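Myo-inositol phosphohydrolase (Mitsuokella multacida, PDB 4WU3) probably removes phosphate groups from myo-inositol phosphates such as phytate, as a phosphatase of the PTP-like phytase family. Local coordinates at residues M246-D257 and I271-L282. The protein carries 2 engineered substitutions. Residues are numbered along the deposited sequence; the frame is centred on the assembly and turned at random.
Sequences MGRTTIFMVMHD and IQRQKLIGIVDL. With PO4 (phosphate ion), chain G.
L282 pushes CD1 into a hollow on helix 247-257 between I251 and V254, 3.8 Å from V254 CG2, while its CG lies against CG2 of T250. V254 is itself a bump: its two methyls fork, CG1 against CD1 of I271 and CG2 into the notch between L282 CD1 and Q274 CG. Nearer the helix start, V280 CG2 fits against CB of M246 at 3.8 Å, and the M246 chain, bent at chi3 (70°), curls its CE back over V280 and I279. A water sits between T250 and I279, donating to T250 OG1 and accepting from I279 N.

At the far end the packing turns polar. R273 grips D257 side-on, NH2 to OD1 (2.7 Å) and NE to OD2 (2.9 Å), both through syn lone pairs and in the guanidinium plane. Q274 NE2 meets OD2 on its anti side at 3.0 Å, 30° out of the carboxylate plane; these three bonds from helix 271-276, with a fourth from N261 ND2 to OD1, hold the carboxylate in its rotation.

M246 N and R248 hold a phosphate in the PTP-type P-loop at the start of helix 247-261. The N-to-C directions of 247-257 and 271-276 are 127° apart; helix 291-313 touches V254 and L282, and strands 91-94 and 237-241 pack against M253.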
loop_
_atom_site.group_PDB
_atom_site.type_symbol
_atom_site.label_atom_id
_atom_site.label_comp_id
_atom_site.label_asym_id
_atom_site.label_seq_id
_atom_site.Cartn_x
_atom_site.Cartn_y
_atom_site.Cartn_z
ATOM N N MET A 246 6.581 -2.341 -18.029
ATOM C CA MET A 246 5.205 -1.968 -17.724
ATOM C C MET A 246 5.126 -0.854 -16.681
ATOM O O MET A 246 5.126 0.315 -17.045
ATOM C CB MET A 246 4.411 -3.205 -17.292
ATOM C CG MET A 246 4.256 -4.200 -18.431
ATOM S SD MET A 246 3.311 -5.689 -18.039
ATOM C CE MET A 246 1.672 -4.979 -17.894
ATOM N N GLY A 247 5.070 -1.203 -15.397
ATOM C CA GLY A 247 4.876 -0.211 -14.331
ATOM C C GLY A 247 5.962 0.852 -14.150
ATOM O O GLY A 247 5.748 2.045 -14.397
ATOM N N ARG A 248 7.128 0.425 -13.686
ATOM C CA ARG A 248 8.193 1.370 -13.390
ATOM C C ARG A 248 8.599 2.086 -14.657
ATOM O O ARG A 248 8.892 3.286 -14.628
ATOM C CB ARG A 248 9.402 0.670 -12.762
ATOM C CG ARG A 248 9.143 0.127 -11.374
ATOM C CD ARG A 248 10.208 -0.888 -10.954
ATOM N NE ARG A 248 10.117 -2.163 -11.675
ATOM C CZ ARG A 248 10.960 -3.177 -11.494
ATOM N NH1 ARG A 248 10.808 -4.300 -12.181
ATOM N NH2 ARG A 248 11.968 -3.065 -10.628
ATOM N N THR A 249 8.606 1.360 -15.775
ATOM C CA THR A 249 8.997 1.948 -17.062
ATOM C C THR A 249 8.008 3.038 -17.484
ATOM O O THR A 249 8.407 4.113 -17.923
ATOM C CB THR A 249 9.148 0.877 -18.162
ATOM O OG1 THR A 249 10.320 0.092 -17.910
ATOM C CG2 THR A 249 9.295 1.507 -19.528
ATOM N N THR A 250 6.721 2.782 -17.320
ATOM C CA THR A 250 5.710 3.746 -17.744
ATOM C C THR A 250 5.670 4.970 -16.840
ATOM O O THR A 250 5.445 6.080 -17.309
ATOM C CB THR A 250 4.323 3.099 -17.823
ATOM O OG1 THR A 250 4.370 2.052 -18.795
ATOM C CG2 THR A 250 3.262 4.116 -18.233
ATOM N N ILE A 251 5.898 4.773 -15.547
ATOM C CA ILE A 251 6.040 5.896 -14.653
ATOM C C ILE A 251 7.104 6.838 -15.184
ATOM O O ILE A 251 6.898 8.053 -15.206
ATOM C CB ILE A 251 6.461 5.472 -13.231
ATOM C CG1 ILE A 251 5.288 4.832 -12.489
ATOM C CG2 ILE A 251 6.969 6.677 -12.462
ATOM C CD1 ILE A 251 5.707 4.099 -11.234
ATOM N N PHE A 252 8.243 6.296 -15.603
ATOM C CA PHE A 252 9.338 7.160 -16.021
ATOM C C PHE A 252 9.208 7.721 -17.430
ATOM O O PHE A 252 9.763 8.784 -17.721
ATOM C CB PHE A 252 10.691 6.496 -15.820
ATOM C CG PHE A 252 11.193 6.635 -14.435
ATOM C CD1 PHE A 252 10.627 5.903 -13.420
ATOM C CD2 PHE A 252 12.204 7.530 -14.135
ATOM C CE1 PHE A 252 11.068 6.050 -12.118
ATOM C CE2 PHE A 252 12.645 7.693 -12.842
ATOM C CZ PHE A 252 12.075 6.953 -11.837
ATOM N N MET A 253 8.473 7.026 -18.287
ATOM C CA MET A 253 8.126 7.553 -19.607
ATOM C C MET A 253 7.181 8.740 -19.458
ATOM O O MET A 253 7.294 9.736 -20.185
ATOM C CB MET A 253 7.473 6.471 -20.467
ATOM C CG MET A 253 8.476 5.533 -21.117
ATOM S SD MET A 253 9.522 6.375 -22.323
ATOM C CE MET A 253 8.442 6.357 -23.752
ATOM N N VAL A 254 6.255 8.617 -18.504
ATOM C CA VAL A 254 5.348 9.706 -18.132
ATOM C C VAL A 254 6.103 10.881 -17.507
ATOM O O VAL A 254 5.845 12.029 -17.858
ATOM C CB VAL A 254 4.253 9.217 -17.165
ATOM C CG1 VAL A 254 3.552 10.384 -16.486
ATOM C CG2 VAL A 254 3.245 8.368 -17.919
ATOM N N MET A 255 7.034 10.610 -16.598
ATOM C CA MET A 255 7.891 11.674 -16.054
ATOM C C MET A 255 8.673 12.414 -17.150
ATOM O O MET A 255 8.751 13.641 -17.159
ATOM C CB MET A 255 8.875 11.108 -15.028
ATOM C CG MET A 255 8.230 10.657 -13.729
ATOM S SD MET A 255 9.359 9.679 -12.713
ATOM C CE MET A 255 10.612 10.905 -12.308
ATOM N N HIS A 256 9.260 11.658 -18.066
ATOM C CA HIS A 256 10.015 12.234 -19.178
ATOM C C HIS A 256 9.129 13.170 -20.004
ATOM O O HIS A 256 9.494 14.318 -20.266
ATOM C CB HIS A 256 10.573 11.101 -20.054
ATOM C CG HIS A 256 11.617 11.537 -21.038
ATOM N ND1 HIS A 256 12.969 11.471 -20.772
ATOM C CD2 HIS A 256 11.506 12.029 -22.292
ATOM C CE1 HIS A 256 13.645 11.916 -21.817
ATOM N NE2 HIS A 256 12.780 12.252 -22.756
ATOM N N ASP A 257 7.962 12.668 -20.402
ATOM C CA ASP A 257 7.007 13.431 -21.204
ATOM C C ASP A 257 6.673 14.731 -20.463
ATOM O O ASP A 257 6.652 15.810 -21.050
ATOM C CB ASP A 257 5.754 12.586 -21.428
ATOM C CG ASP A 257 4.877 13.095 -22.562
ATOM O OD1 ASP A 257 4.961 14.287 -22.921
ATOM O OD2 ASP A 257 4.071 12.298 -23.086
ATOM N N ILE A 271 -0.835 10.930 -19.705
ATOM C CA ILE A 271 -1.170 9.590 -19.213
ATOM C C ILE A 271 -1.755 8.727 -20.334
ATOM O O ILE A 271 -1.331 7.589 -20.539
ATOM C CB ILE A 271 -2.183 9.662 -18.043
ATOM C CG1 ILE A 271 -1.526 10.276 -16.809
ATOM C CG2 ILE A 271 -2.734 8.274 -17.712
ATOM C CD1 ILE A 271 -0.411 9.430 -16.243
ATOM N N GLN A 272 -2.727 9.278 -21.059
ATOM C CA GLN A 272 -3.351 8.560 -22.163
ATOM C C GLN A 272 -2.357 8.256 -23.273
ATOM O O GLN A 272 -2.314 7.125 -23.757
ATOM C CB GLN A 272 -4.519 9.346 -22.743
ATOM C CG GLN A 272 -5.800 9.210 -21.951
ATOM C CD GLN A 272 -6.140 7.763 -21.689
ATOM O OE1 GLN A 272 -6.366 6.993 -22.615
ATOM N NE2 GLN A 272 -6.160 7.381 -20.414
ATOM N N ARG A 273 -1.559 9.235 -23.696
ATOM C CA ARG A 273 -0.695 8.956 -24.841
ATOM C C ARG A 273 0.403 7.940 -24.511
ATOM O O ARG A 273 0.769 7.128 -25.359
ATOM C CB ARG A 273 -0.162 10.225 -25.504
ATOM C CG ARG A 273 0.849 11.036 -24.727
ATOM C CD ARG A 273 0.839 12.447 -25.284
ATOM N NE ARG A 273 2.017 13.209 -24.912
ATOM C CZ ARG A 273 2.385 14.342 -25.500
ATOM N NH1 ARG A 273 1.656 14.853 -26.486
ATOM N NH2 ARG A 273 3.481 14.966 -25.100
ATOM N N GLN A 274 0.887 7.938 -23.270
ATOM C CA GLN A 274 1.872 6.932 -22.875
ATOM C C GLN A 274 1.261 5.534 -22.807
ATOM O O GLN A 274 1.979 4.544 -22.921
ATOM C CB GLN A 274 2.554 7.304 -21.562
ATOM C CG GLN A 274 3.451 8.539 -21.670
ATOM C CD GLN A 274 4.644 8.363 -22.610
ATOM O OE1 GLN A 274 5.237 7.281 -22.696
ATOM N NE2 GLN A 274 5.019 9.442 -23.296
ATOM N N LYS A 275 -0.060 5.444 -22.652
ATOM C CA LYS A 275 -0.742 4.154 -22.793
ATOM C C LYS A 275 -0.855 3.791 -24.267
ATOM O O LYS A 275 -0.597 2.656 -24.654
ATOM C CB LYS A 275 -2.138 4.170 -22.168
ATOM C CG LYS A 275 -3.039 3.043 -22.665
ATOM C CD LYS A 275 -2.606 1.704 -22.095
ATOM C CE LYS A 275 -3.086 0.522 -22.933
ATOM N NZ LYS A 275 -2.231 0.278 -24.142
ATOM N N LEU A 276 -1.224 4.761 -25.094
ATOM C CA LEU A 276 -1.446 4.488 -26.512
ATOM C C LEU A 276 -0.198 3.982 -27.256
ATOM O O LEU A 276 -0.322 3.176 -28.175
ATOM C CB LEU A 276 -2.021 5.721 -27.203
ATOM C CG LEU A 276 -3.454 6.032 -26.762
ATOM C CD1 LEU A 276 -3.864 7.443 -27.139
ATOM C CD2 LEU A 276 -4.423 5.026 -27.360
ATOM N N ILE A 277 0.990 4.445 -26.868
ATOM C CA ILE A 277 2.228 3.971 -27.494
ATOM C C ILE A 277 2.875 2.845 -26.681
ATOM O O ILE A 277 3.877 2.254 -27.092
ATOM C CB ILE A 277 3.255 5.102 -27.663
ATOM C CG1 ILE A 277 3.751 5.575 -26.298
ATOM C CG2 ILE A 277 2.643 6.249 -28.451
ATOM C CD1 ILE A 277 4.921 6.524 -26.354
ATOM N N GLY A 278 2.294 2.551 -25.528
ATOM C CA GLY A 278 2.848 1.555 -24.640
ATOM C C GLY A 278 1.863 0.471 -24.251
ATOM O O GLY A 278 1.161 -0.082 -25.092
ATOM N N ILE A 279 1.814 0.174 -22.962
ATOM C CA ILE A 279 1.101 -0.995 -22.471
ATOM C C ILE A 279 0.308 -0.674 -21.193
ATOM O O ILE A 279 -0.642 -1.381 -20.856
ATOM C CB ILE A 279 2.115 -2.148 -22.238
ATOM C CG1 ILE A 279 1.435 -3.402 -21.707
ATOM C CG2 ILE A 279 3.229 -1.712 -21.303
ATOM C CD1 ILE A 279 0.549 -4.072 -22.735
ATOM N N VAL A 280 0.680 0.404 -20.498
ATOM C CA VAL A 280 0.033 0.744 -19.230
ATOM C C VAL A 280 -0.560 2.151 -19.178
ATOM O O VAL A 280 0.064 3.144 -19.604
ATOM C CB VAL A 280 1.002 0.578 -18.036
ATOM C CG1 VAL A 280 0.332 1.003 -16.740
ATOM C CG2 VAL A 280 1.457 -0.860 -17.938
ATOM N N ASP A 281 -1.782 2.198 -18.646
ATOM C CA ASP A 281 -2.478 3.432 -18.280
ATOM C C ASP A 281 -2.418 3.605 -16.751
ATOM O O ASP A 281 -3.127 2.939 -15.999
ATOM C CB ASP A 281 -3.931 3.362 -18.757
ATOM C CG ASP A 281 -4.710 4.638 -18.484
ATOM O OD1 ASP A 281 -4.220 5.523 -17.738
ATOM O OD2 ASP A 281 -5.830 4.741 -19.022
ATOM N N LEU A 282 -1.557 4.505 -16.300
ATOM C CA LEU A 282 -1.340 4.704 -14.873
ATOM C C LEU A 282 -2.584 5.170 -14.120
ATOM O O LEU A 282 -2.630 5.053 -12.905
ATOM C CB LEU A 282 -0.200 5.702 -14.651
ATOM C CG LEU A 282 1.147 5.205 -15.143
ATOM C CD1 LEU A 282 2.201 6.265 -14.917
ATOM C CD2 LEU A 282 1.500 3.925 -14.421
HETATM P P PO4 G . 7.776 -3.444 -14.400
HETATM O O1 PO4 G . 6.433 -4.133 -14.377
HETATM O O2 PO4 G . 7.882 -2.761 -15.745
HETATM O O3 PO4 G . 8.896 -4.433 -14.211
HETATM O O4 PO4 G . 7.902 -2.392 -13.312
HETATM O O HOH W 1 2.834 2.439 -21.213
#